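PDB 4NAV: hypothetical protein XCC279, which probably removes the phosphate from 3-deoxy-D-manno-octulosonate 8-phosphate to release KDO for lipopolysaccharide biosynthesis, using magnesium as cofactor. Local coordinates for residues 20-31 with 59-70; 110-119 with 128-139. All coordinates share one frame; numbering follows the deposited sequence.

Overall arrangement
From the N terminus, the chain enters strand 22-25 and leaves it through the loop that carries Asp-26 and Asp-28. It then makes the hairpin 35-38/44-49 and helix 50-61 before strand 65-70 returns beside the first strand, which closes interaction 1. Helix 75-84, strand 87-90 at one side of the sheet and helix 95-105 follow. Strand 113-116 then settles on the other flank of 22-25, and after the short helix 123-126, strand 131-133 closes the much smaller loop of interaction 2. The two loops lie in series, neither enclosing nor crossing the other. Together they join four neighbouring strands of one parallel sheet and bring Asp-26 and Asp-118, the predicted magnesium ligands, side by side.

Interaction 1. Residues 20-31 with 59-70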
loop_
_atom_site.group_PDB
_atom_site.type_symbol
_atom_site.label_atom_id
_atom_site.label_comp_id
_atom_site.label_asym_id
_atom_site.label_seq_id
_atom_site.Cartn_x
_atom_site.Cartn_y
_atom_site.Cartn_z
ATOM N N VAL A 20 -11.141 15.145 -27.618
ATOM C CA VAL A 20 -11.675 15.142 -26.285
ATOM C C VAL A 20 -11.691 16.547 -25.704
ATOM O O VAL A 20 -10.666 17.170 -25.558
ATOM C CB VAL A 20 -10.833 14.236 -25.363
ATOM C CG1 VAL A 20 -11.143 14.500 -23.889
ATOM C CG2 VAL A 20 -11.053 12.785 -25.727
ATOM N N ARG A 21 -12.879 16.991 -25.311
ATOM C CA ARG A 21 -13.081 18.291 -24.688
ATOM C C ARG A 21 -13.550 18.168 -23.266
ATOM O O ARG A 21 -13.492 19.138 -22.491
ATOM C CB ARG A 21 -14.120 19.080 -25.479
ATOM C CG ARG A 21 -13.772 19.209 -26.959
ATOM C CD ARG A 21 -12.714 20.210 -27.349
ATOM N NE ARG A 21 -11.897 20.761 -26.268
ATOM C CZ ARG A 21 -10.558 20.868 -26.214
ATOM N NH1 ARG A 21 -9.733 20.379 -27.139
ATOM N NH2 ARG A 21 -10.016 21.482 -25.169
ATOM N N LEU A 22 -14.066 17.001 -22.921
ATOM C CA LEU A 22 -14.525 16.772 -21.553
ATOM C C LEU A 22 -13.991 15.426 -21.124
ATOM O O LEU A 22 -14.175 14.417 -21.810
ATOM C CB LEU A 22 -16.042 16.826 -21.494
ATOM C CG LEU A 22 -16.675 16.325 -20.190
ATOM C CD1 LEU A 22 -16.409 17.306 -19.070
ATOM C CD2 LEU A 22 -18.164 16.125 -20.363
ATOM N N ALA A 23 -13.309 15.412 -19.981
ATOM C CA ALA A 23 -12.722 14.179 -19.433
ATOM C C ALA A 23 -13.341 13.904 -18.079
ATOM O O ALA A 23 -13.198 14.713 -17.159
ATOM C CB ALA A 23 -11.219 14.325 -19.303
ATOM N N CYS A 24 -14.035 12.774 -17.950
ATOM C CA CYS A 24 -14.715 12.435 -16.699
ATOM C C CYS A 24 -14.066 11.239 -16.090
ATOM O O CYS A 24 -13.688 10.322 -16.799
ATOM C CB CYS A 24 -16.172 12.106 -16.964
ATOM S SG CYS A 24 -17.078 13.422 -17.781
ATOM N N PHE A 25 -13.983 11.206 -14.767
ATOM C CA PHE A 25 -13.288 10.143 -14.063
ATOM C C PHE A 25 -14.105 9.634 -12.898
ATOM O O PHE A 25 -14.485 10.406 -12.022
ATOM C CB PHE A 25 -11.973 10.670 -13.515
ATOM C CG PHE A 25 -10.986 11.042 -14.566
ATOM C CD1 PHE A 25 -9.948 10.182 -14.914
ATOM C CD2 PHE A 25 -11.104 12.252 -15.220
ATOM C CE1 PHE A 25 -9.035 10.528 -15.883
ATOM C CE2 PHE A 25 -10.201 12.605 -16.195
ATOM C CZ PHE A 25 -9.166 11.748 -16.528
ATOM N N ASP A 26 -14.332 8.319 -12.858
ATOM C CA ASP A 26 -14.776 7.661 -11.637
ATOM C C ASP A 26 -13.756 7.973 -10.546
ATOM O O ASP A 26 -12.618 8.322 -10.826
ATOM C CB ASP A 26 -14.819 6.141 -11.845
ATOM C CG ASP A 26 -15.494 5.407 -10.698
ATOM O OD1 ASP A 26 -16.525 5.943 -10.209
ATOM O OD2 ASP A 26 -15.008 4.308 -10.301
ATOM N N VAL A 27 -14.146 7.861 -9.295
ATOM C CA VAL A 27 -13.205 8.084 -8.203
ATOM C C VAL A 27 -12.569 6.745 -7.796
ATOM O O VAL A 27 -11.381 6.497 -8.044
ATOM C CB VAL A 27 -13.902 8.789 -7.018
ATOM C CG1 VAL A 27 -12.950 8.965 -5.854
ATOM C CG2 VAL A 27 -14.419 10.156 -7.458
ATOM N N ASP A 28 -13.362 5.915 -7.135
ATOM C CA ASP A 28 -12.849 4.701 -6.552
ATOM C C ASP A 28 -12.559 3.660 -7.569
ATOM O O ASP A 28 -13.420 3.299 -8.394
ATOM C CB ASP A 28 -13.807 4.178 -5.517
ATOM C CG ASP A 28 -13.728 4.967 -4.237
ATOM O OD1 ASP A 28 -12.676 4.853 -3.521
ATOM O OD2 ASP A 28 -14.720 5.659 -3.948
ATOM N N GLY A 29 -11.320 3.191 -7.492
ATOM C CA GLY A 29 -10.793 2.206 -8.410
ATOM C C GLY A 29 -10.167 2.795 -9.660
ATOM O O GLY A 29 -9.587 2.059 -10.464
ATOM N N THR A 30 -10.277 4.112 -9.821
ATOM C CA THR A 30 -9.858 4.792 -11.032
ATOM C C THR A 30 -8.805 5.847 -10.710
ATOM O O THR A 30 -7.683 5.780 -11.229
ATOM C CB THR A 30 -11.083 5.422 -11.678
ATOM O OG1 THR A 30 -11.884 4.388 -12.246
ATOM C CG2 THR A 30 -10.698 6.384 -12.749
ATOM N N LEU A 31 -9.143 6.767 -9.802
ATOM C CA LEU A 31 -8.142 7.643 -9.148
ATOM C C LEU A 31 -7.615 7.070 -7.827
ATOM O O LEU A 31 -6.840 7.707 -7.120
ATOM C CB LEU A 31 -8.766 8.998 -8.852
ATOM C CG LEU A 31 -9.420 9.664 -10.042
ATOM C CD1 LEU A 31 -10.176 10.899 -9.589
ATOM C CD2 LEU A 31 -8.381 10.022 -11.078
ATOM N N LEU A 59 -4.629 18.703 -18.093
ATOM C CA LEU A 59 -5.848 18.696 -18.893
ATOM C C LEU A 59 -6.606 20.008 -18.727
ATOM O O LEU A 59 -6.968 20.647 -19.709
ATOM C CB LEU A 59 -6.753 17.549 -18.510
ATOM C CG LEU A 59 -6.360 16.152 -18.947
ATOM C CD1 LEU A 59 -7.461 15.193 -18.589
ATOM C CD2 LEU A 59 -6.074 16.052 -20.446
ATOM N N GLU A 60 -6.794 20.448 -17.487
ATOM C CA GLU A 60 -7.511 21.685 -17.299
ATOM C C GLU A 60 -6.711 22.826 -17.989
ATOM O O GLU A 60 -7.264 23.608 -18.749
ATOM C CB GLU A 60 -7.813 21.960 -15.825
ATOM C CG GLU A 60 -9.030 22.869 -15.579
ATOM C CD GLU A 60 -10.399 22.202 -15.819
ATOM O OE1 GLU A 60 -10.559 20.998 -15.523
ATOM O OE2 GLU A 60 -11.319 22.912 -16.308
ATOM N N HIS A 61 -5.409 22.871 -17.746
ATOM C CA HIS A 61 -4.526 23.882 -18.306
ATOM C C HIS A 61 -4.525 23.885 -19.830
ATOM O O HIS A 61 -4.298 24.936 -20.456
ATOM C CB HIS A 61 -3.114 23.633 -17.778
ATOM C CG HIS A 61 -2.196 24.799 -17.886
ATOM N ND1 HIS A 61 -1.359 24.991 -18.960
ATOM C CD2 HIS A 61 -1.978 25.828 -17.039
ATOM C CE1 HIS A 61 -0.668 26.098 -18.772
ATOM N NE2 HIS A 61 -1.018 26.621 -17.611
ATOM N N ALA A 62 -4.816 22.734 -20.419
ATOM C CA ALA A 62 -4.944 22.631 -21.856
ATOM C C ALA A 62 -6.384 22.801 -22.330
ATOM O O ALA A 62 -6.723 22.493 -23.479
ATOM C CB ALA A 62 -4.430 21.310 -22.311
ATOM N N GLY A 63 -7.213 23.370 -21.481
ATOM C CA GLY A 63 -8.527 23.830 -21.933
ATOM C C GLY A 63 -9.544 22.739 -22.055
ATOM O O GLY A 63 -10.601 22.935 -22.651
ATOM N N ILE A 64 -9.235 21.608 -21.443
ATOM C CA ILE A 64 -10.133 20.493 -21.424
ATOM C C ILE A 64 -10.839 20.533 -20.103
ATOM O O ILE A 64 -10.185 20.612 -19.097
ATOM C CB ILE A 64 -9.356 19.177 -21.565
ATOM C CG1 ILE A 64 -8.604 19.176 -22.885
ATOM C CG2 ILE A 64 -10.297 17.981 -21.517
ATOM C CD1 ILE A 64 -7.607 18.052 -23.018
ATOM N N HIS A 65 -12.160 20.431 -20.113
ATOM C CA HIS A 65 -12.928 20.360 -18.882
ATOM C C HIS A 65 -12.798 18.987 -18.184
ATOM O O HIS A 65 -12.901 17.943 -18.813
ATOM C CB HIS A 65 -14.392 20.686 -19.144
ATOM C CG HIS A 65 -14.603 22.066 -19.699
ATOM N ND1 HIS A 65 -14.939 22.298 -21.021
ATOM C CD2 HIS A 65 -14.494 23.285 -19.120
ATOM C CE1 HIS A 65 -15.038 23.596 -21.229
ATOM N NE2 HIS A 65 -14.776 24.218 -20.091
ATOM N N VAL A 66 -12.528 19.006 -16.886
ATOM C CA VAL A 66 -12.373 17.780 -16.122
ATOM C C VAL A 66 -13.437 17.652 -15.036
ATOM O O VAL A 66 -13.752 18.601 -14.334
ATOM C CB VAL A 66 -10.994 17.712 -15.492
ATOM C CG1 VAL A 66 -10.851 16.443 -14.663
ATOM C CG2 VAL A 66 -9.935 17.758 -16.594
ATOM N N ALA A 67 -14.013 16.468 -14.928
ATOM C CA ALA A 67 -15.072 16.238 -13.973
ATOM C C ALA A 67 -14.856 14.924 -13.263
ATOM O O ALA A 67 -14.428 13.949 -13.876
ATOM C CB ALA A 67 -16.403 16.218 -14.674
ATOM N N LEU A 68 -15.106 14.912 -11.965
ATOM C CA LEU A 68 -15.100 13.674 -11.179
ATOM C C LEU A 68 -16.541 13.287 -10.932
ATOM O O LEU A 68 -17.371 14.155 -10.679
ATOM C CB LEU A 68 -14.418 13.889 -9.839
ATOM C CG LEU A 68 -13.063 14.574 -9.875
ATOM C CD1 LEU A 68 -12.459 14.611 -8.483
ATOM C CD2 LEU A 68 -12.128 13.876 -10.841
ATOM N N ILE A 69 -16.844 12.001 -11.049
ATOM C CA ILE A 69 -18.221 11.540 -10.949
ATOM C C ILE A 69 -18.276 10.299 -10.095
ATOM O O ILE A 69 -17.717 9.265 -10.448
ATOM C CB ILE A 69 -18.831 11.275 -12.330
ATOM C CG1 ILE A 69 -18.588 12.502 -13.237
ATOM C CG2 ILE A 69 -20.310 10.956 -12.196
ATOM C CD1 ILE A 69 -19.428 12.571 -14.492
ATOM N N THR A 70 -18.936 10.433 -8.954
ATOM C CA THR A 70 -19.024 9.376 -7.966
ATOM C C THR A 70 -20.477 9.205 -7.512
ATOM O O THR A 70 -21.241 10.179 -7.415
ATOM C CB THR A 70 -18.123 9.671 -6.745
ATOM O OG1 THR A 70 -18.540 8.877 -5.629
ATOM C CG2 THR A 70 -18.190 11.143 -6.338
#
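Phe-25 and Leu-68 sit side by side on neighbouring parallel strands, and on their face of the sheet the contact is built from apolar side chains. The Phe-25 ring crosses Val-66 obliquely, its CE2 lying 4.2 Å from Val-66 CG1, while Leu-59 CD1, from the end of helix 50-61, meets the ring at its edge. Leu-68 has CG anti to its carbonyl carbon (chi1 -49°), which brings CD2 to Phe-25 CB; the same methyl touches Leu-31 CD1 at 3.8 Å, the two leucines crossing at about a right angle. Further along, Val-27 CG2 packs on Thr-70 CB.

On the other face, with Leu-22, Cys-24 and Ala-67, Ile-69 CD1 reaches both CB and SG of Cys-24. Leu-22 lays CD1 across His-65 CB at about a right angle.

Five backbone hydrogen bonds knit the strands; the straightest runs from Ala-23 N to His-65 O (2.8 Å, 171°). Where helix 50-61 ends in a Schellman motif, the bent chain of Arg-21 turns back so that NH2 makes a weak bond to Gly-63 O at 3.0 Å, with that oxygen at the edge of the guanidinium.

At the C-terminal end of the strands, Lys-95 forms a salt bridge with Asp-26 OD1 and a hydrogen bond with Ile-69 O. Here the apolar sheet gives way to charge: the DxDx(T/V) pattern and the predicted roles of Asp-26 in magnesium binding and Asp-28 in substrate binding are consistent with a HAD phosphatase site, where a lysine would partly offset the gathered carboxylates.

Interaction 2. Residues 110-119 with 128-139; sequences LDQVLFMGDD and AVGLPVAPANAH
Met-116 slants over Val-133, its partner on the adjacent parallel strand. Its CB rests on Val-133 CG1 at 3.7 Å. CG lies anti to the backbone N (chi1 -173°), which places it 3.5 Å from Val-133 O and still against CG1 of that valine. Beyond CG the chain stays extended, and its tip CE comes 4.3 Å from Pro-135 CB. Helix 158-169 packs on this face of the sheet, with Val-162 touching both Met-116 and Val-133.

Leu-114 continues the same face, putting CD1 against Leu-131 CD2 and CD2 against Val-133 CG1. On the reverse face the CB of Phe-115 meets Val-129 CG2 at 3.7 Å, and Val-113 crosses Val-129 at about a right angle.

The backbone bonds alternate between the strands: Leu-131 N to Val-113 O, Phe-115 N to Leu-131 O, Val-133 N to Phe-115 O and Gly-117 N to Val-133 O. At the N-terminal end, Leu-110 O accepts from both Val-113 N and Gly-130 N, which approach from opposite faces of its carbonyl plane. At the other end, His-139 N donates to Asp-118 O at 2.9 Å. Asp-119 OD2 forms a salt bridge with Arg-160 of the second subunit.

Strand 113-116, helix 123-126 and strand 131-133 make a beta-alpha-beta unit of the Rossmann-like HAD fold, with Asp-118, a predicted magnesium ligand, just beyond the first strand.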
loop_
_atom_site.group_PDB
_atom_site.type_symbol
_atom_site.label_atom_id
_atom_site.label_comp_id
_atom_site.label_asym_id
_atom_site.label_seq_id
_atom_site.Cartn_x
_atom_site.Cartn_y
_atom_site.Cartn_z
ATOM N N LEU A 110 -21.532 13.632 -27.107
ATOM C CA LEU A 110 -20.919 12.471 -26.463
ATOM C C LEU A 110 -19.626 12.032 -27.137
ATOM O O LEU A 110 -18.705 11.519 -26.462
ATOM C CB LEU A 110 -21.867 11.285 -26.441
ATOM C CG LEU A 110 -23.041 11.423 -25.463
ATOM C CD1 LEU A 110 -24.015 10.248 -25.627
ATOM C CD2 LEU A 110 -22.547 11.563 -24.022
ATOM N N ASP A 111 -19.508 12.268 -28.442
ATOM C CA ASP A 111 -18.297 11.851 -29.128
ATOM C C ASP A 111 -17.094 12.721 -28.762
ATOM O O ASP A 111 -15.988 12.443 -29.190
ATOM C CB ASP A 111 -18.506 11.723 -30.641
ATOM C CG ASP A 111 -18.418 13.045 -31.379
ATOM O OD1 ASP A 111 -18.889 14.093 -30.891
ATOM O OD2 ASP A 111 -17.894 13.041 -32.504
ATOM N N GLN A 112 -17.298 13.762 -27.968
ATOM C CA GLN A 112 -16.208 14.619 -27.516
ATOM C C GLN A 112 -15.876 14.375 -26.040
ATOM O O GLN A 112 -15.199 15.169 -25.412
ATOM C CB GLN A 112 -16.589 16.085 -27.714
ATOM C CG GLN A 112 -16.898 16.469 -29.144
ATOM C CD GLN A 112 -17.482 17.877 -29.242
ATOM O OE1 GLN A 112 -18.665 18.099 -28.924
ATOM N NE2 GLN A 112 -16.687 18.820 -29.721
ATOM N N VAL A 113 -16.337 13.258 -25.500
ATOM C CA VAL A 113 -16.212 12.967 -24.091
ATOM C C VAL A 113 -15.387 11.706 -23.856
ATOM O O VAL A 113 -15.526 10.712 -24.565
ATOM C CB VAL A 113 -17.593 12.734 -23.472
ATOM C CG1 VAL A 113 -17.482 12.528 -21.969
ATOM C CG2 VAL A 113 -18.515 13.896 -23.785
ATOM N N LEU A 114 -14.533 11.774 -22.844
ATOM C CA LEU A 114 -13.759 10.651 -22.381
ATOM C C LEU A 114 -14.265 10.277 -21.021
ATOM O O LEU A 114 -14.534 11.170 -20.197
ATOM C CB LEU A 114 -12.311 11.047 -22.218
ATOM C CG LEU A 114 -11.398 9.986 -21.583
ATOM C CD1 LEU A 114 -10.013 10.137 -22.186
ATOM C CD2 LEU A 114 -11.334 10.036 -20.068
ATOM N N PHE A 115 -14.393 8.982 -20.749
ATOM C CA PHE A 115 -14.815 8.532 -19.426
ATOM C C PHE A 115 -13.946 7.407 -18.961
ATOM O O PHE A 115 -13.729 6.438 -19.695
ATOM C CB PHE A 115 -16.268 8.063 -19.434
ATOM C CG PHE A 115 -16.862 7.936 -18.057
ATOM C CD1 PHE A 115 -17.718 8.918 -17.557
ATOM C CD2 PHE A 115 -16.557 6.871 -17.268
ATOM C CE1 PHE A 115 -18.259 8.824 -16.301
ATOM C CE2 PHE A 115 -17.074 6.778 -15.994
ATOM C CZ PHE A 115 -17.938 7.748 -15.514
ATOM N N MET A 116 -13.451 7.507 -17.741
ATOM C CA MET A 116 -12.630 6.463 -17.185
ATOM C C MET A 116 -13.287 5.895 -15.947
ATOM O O MET A 116 -13.575 6.641 -15.005
ATOM C CB MET A 116 -11.290 7.021 -16.816
ATOM C CG MET A 116 -10.303 5.980 -16.371
ATOM S SD MET A 116 -8.790 6.807 -15.936
ATOM C CE MET A 116 -7.647 5.431 -15.966
ATOM N N GLY A 117 -13.519 4.584 -15.941
ATOM C CA GLY A 117 -14.150 3.918 -14.798
ATOM C C GLY A 117 -13.647 2.497 -14.651
ATOM O O GLY A 117 -12.956 2.002 -15.520
ATOM N N ASP A 118 -14.012 1.841 -13.551
ATOM C CA ASP A 118 -13.470 0.510 -13.241
ATOM C C ASP A 118 -14.505 -0.582 -12.957
ATOM O O ASP A 118 -14.140 -1.753 -12.939
ATOM C CB ASP A 118 -12.541 0.611 -12.031
ATOM C CG ASP A 118 -13.278 0.942 -10.751
ATOM O OD1 ASP A 118 -14.021 1.956 -10.704
ATOM O OD2 ASP A 118 -13.110 0.161 -9.778
ATOM N N ASP A 119 -15.771 -0.216 -12.736
ATOM C CA ASP A 119 -16.807 -1.182 -12.292
ATOM C C ASP A 119 -18.215 -0.845 -12.804
ATOM O O ASP A 119 -18.429 0.183 -13.438
ATOM C CB ASP A 119 -16.799 -1.290 -10.748
ATOM C CG ASP A 119 -17.273 -2.644 -10.225
ATOM O OD1 ASP A 119 -17.581 -3.554 -11.040
ATOM O OD2 ASP A 119 -17.346 -2.806 -8.974
ATOM N N ALA A 128 -21.628 4.870 -23.531
ATOM C CA ALA A 128 -22.217 6.016 -24.219
ATOM C C ALA A 128 -21.181 7.035 -24.773
ATOM O O ALA A 128 -21.475 7.747 -25.724
ATOM C CB ALA A 128 -23.195 6.701 -23.294
ATOM N N VAL A 129 -19.965 7.080 -24.219
ATOM C CA VAL A 129 -19.012 8.136 -24.604
ATOM C C VAL A 129 -18.145 7.814 -25.830
ATOM O O VAL A 129 -18.000 6.671 -26.228
ATOM C CB VAL A 129 -18.108 8.545 -23.439
ATOM C CG1 VAL A 129 -18.935 9.091 -22.289
ATOM C CG2 VAL A 129 -17.246 7.375 -22.975
ATOM N N GLY A 130 -17.601 8.857 -26.424
ATOM C CA GLY A 130 -16.708 8.703 -27.530
ATOM C C GLY A 130 -15.445 7.923 -27.155
ATOM O O GLY A 130 -14.940 7.126 -27.959
ATOM N N LEU A 131 -14.918 8.145 -25.950
ATOM C CA LEU A 131 -13.658 7.511 -25.563
ATOM C C LEU A 131 -13.691 6.937 -24.132
ATOM O O LEU A 131 -13.299 7.599 -23.173
ATOM C CB LEU A 131 -12.505 8.491 -25.706
ATOM C CG LEU A 131 -11.109 7.885 -25.508
ATOM C CD1 LEU A 131 -10.935 6.581 -26.287
ATOM C CD2 LEU A 131 -10.037 8.874 -25.927
ATOM N N PRO A 132 -14.196 5.715 -23.984
ATOM C CA PRO A 132 -14.129 5.071 -22.695
ATOM C C PRO A 132 -12.727 4.552 -22.441
ATOM O O PRO A 132 -12.038 4.177 -23.375
ATOM C CB PRO A 132 -15.115 3.914 -22.843
ATOM C CG PRO A 132 -15.091 3.577 -24.265
ATOM C CD PRO A 132 -14.785 4.846 -25.016
ATOM N N VAL A 133 -12.318 4.492 -21.188
ATOM C CA VAL A 133 -11.015 3.904 -20.845
ATOM C C VAL A 133 -11.119 3.279 -19.428
ATOM O O VAL A 133 -11.884 3.731 -18.573
ATOM C CB VAL A 133 -9.868 4.948 -20.989
ATOM C CG1 VAL A 133 -10.161 6.239 -20.209
ATOM C CG2 VAL A 133 -8.551 4.364 -20.562
ATOM N N ALA A 134 -10.406 2.185 -19.220
ATOM C CA ALA A 134 -10.422 1.482 -17.926
ATOM C C ALA A 134 -9.014 1.181 -17.447
ATOM O O ALA A 134 -8.124 0.875 -18.266
ATOM C CB ALA A 134 -11.173 0.197 -18.039
ATOM N N PRO A 135 -8.786 1.316 -16.138
ATOM C CA PRO A 135 -7.473 1.023 -15.635
ATOM C C PRO A 135 -7.191 -0.491 -15.673
ATOM O O PRO A 135 -8.097 -1.297 -15.950
ATOM C CB PRO A 135 -7.535 1.554 -14.225
ATOM C CG PRO A 135 -8.964 1.440 -13.834
ATOM C CD PRO A 135 -9.718 1.719 -15.075
ATOM N N ALA A 136 -5.950 -0.876 -15.417
ATOM C CA ALA A 136 -5.563 -2.297 -15.501
ATOM C C ALA A 136 -6.270 -3.141 -14.445
ATOM O O ALA A 136 -6.607 -4.279 -14.693
ATOM C CB ALA A 136 -4.055 -2.447 -15.370
ATOM N N ASN A 137 -6.508 -2.572 -13.269
ATOM C CA ASN A 137 -7.234 -3.279 -12.199
ATOM C C ASN A 137 -8.745 -3.375 -12.399
ATOM O O ASN A 137 -9.452 -3.772 -11.494
ATOM C CB ASN A 137 -6.979 -2.577 -10.845
ATOM C CG ASN A 137 -7.337 -1.111 -10.893
ATOM O OD1 ASN A 137 -6.667 -0.350 -11.598
ATOM N ND2 ASN A 137 -8.403 -0.694 -10.175
ATOM N N ALA A 138 -9.266 -2.950 -13.545
ATOM C CA ALA A 138 -10.736 -2.860 -13.737
ATOM C C ALA A 138 -11.414 -4.224 -13.622
ATOM O O ALA A 138 -10.821 -5.237 -14.017
ATOM C CB ALA A 138 -11.028 -2.275 -15.093
ATOM N N HIS A 139 -12.640 -4.270 -13.097
ATOM C CA HIS A 139 -13.412 -5.515 -13.114
ATOM C C HIS A 139 -13.513 -6.087 -14.526
ATOM O O HIS A 139 -13.737 -5.338 -15.462
ATOM C CB HIS A 139 -14.828 -5.297 -12.578
ATOM C CG HIS A 139 -15.563 -6.574 -12.313
ATOM N ND1 HIS A 139 -15.457 -7.250 -11.119
ATOM C CD2 HIS A 139 -16.348 -7.337 -13.103
ATOM C CE1 HIS A 139 -16.149 -8.372 -11.180
ATOM N NE2 HIS A 139 -16.687 -8.458 -12.380
#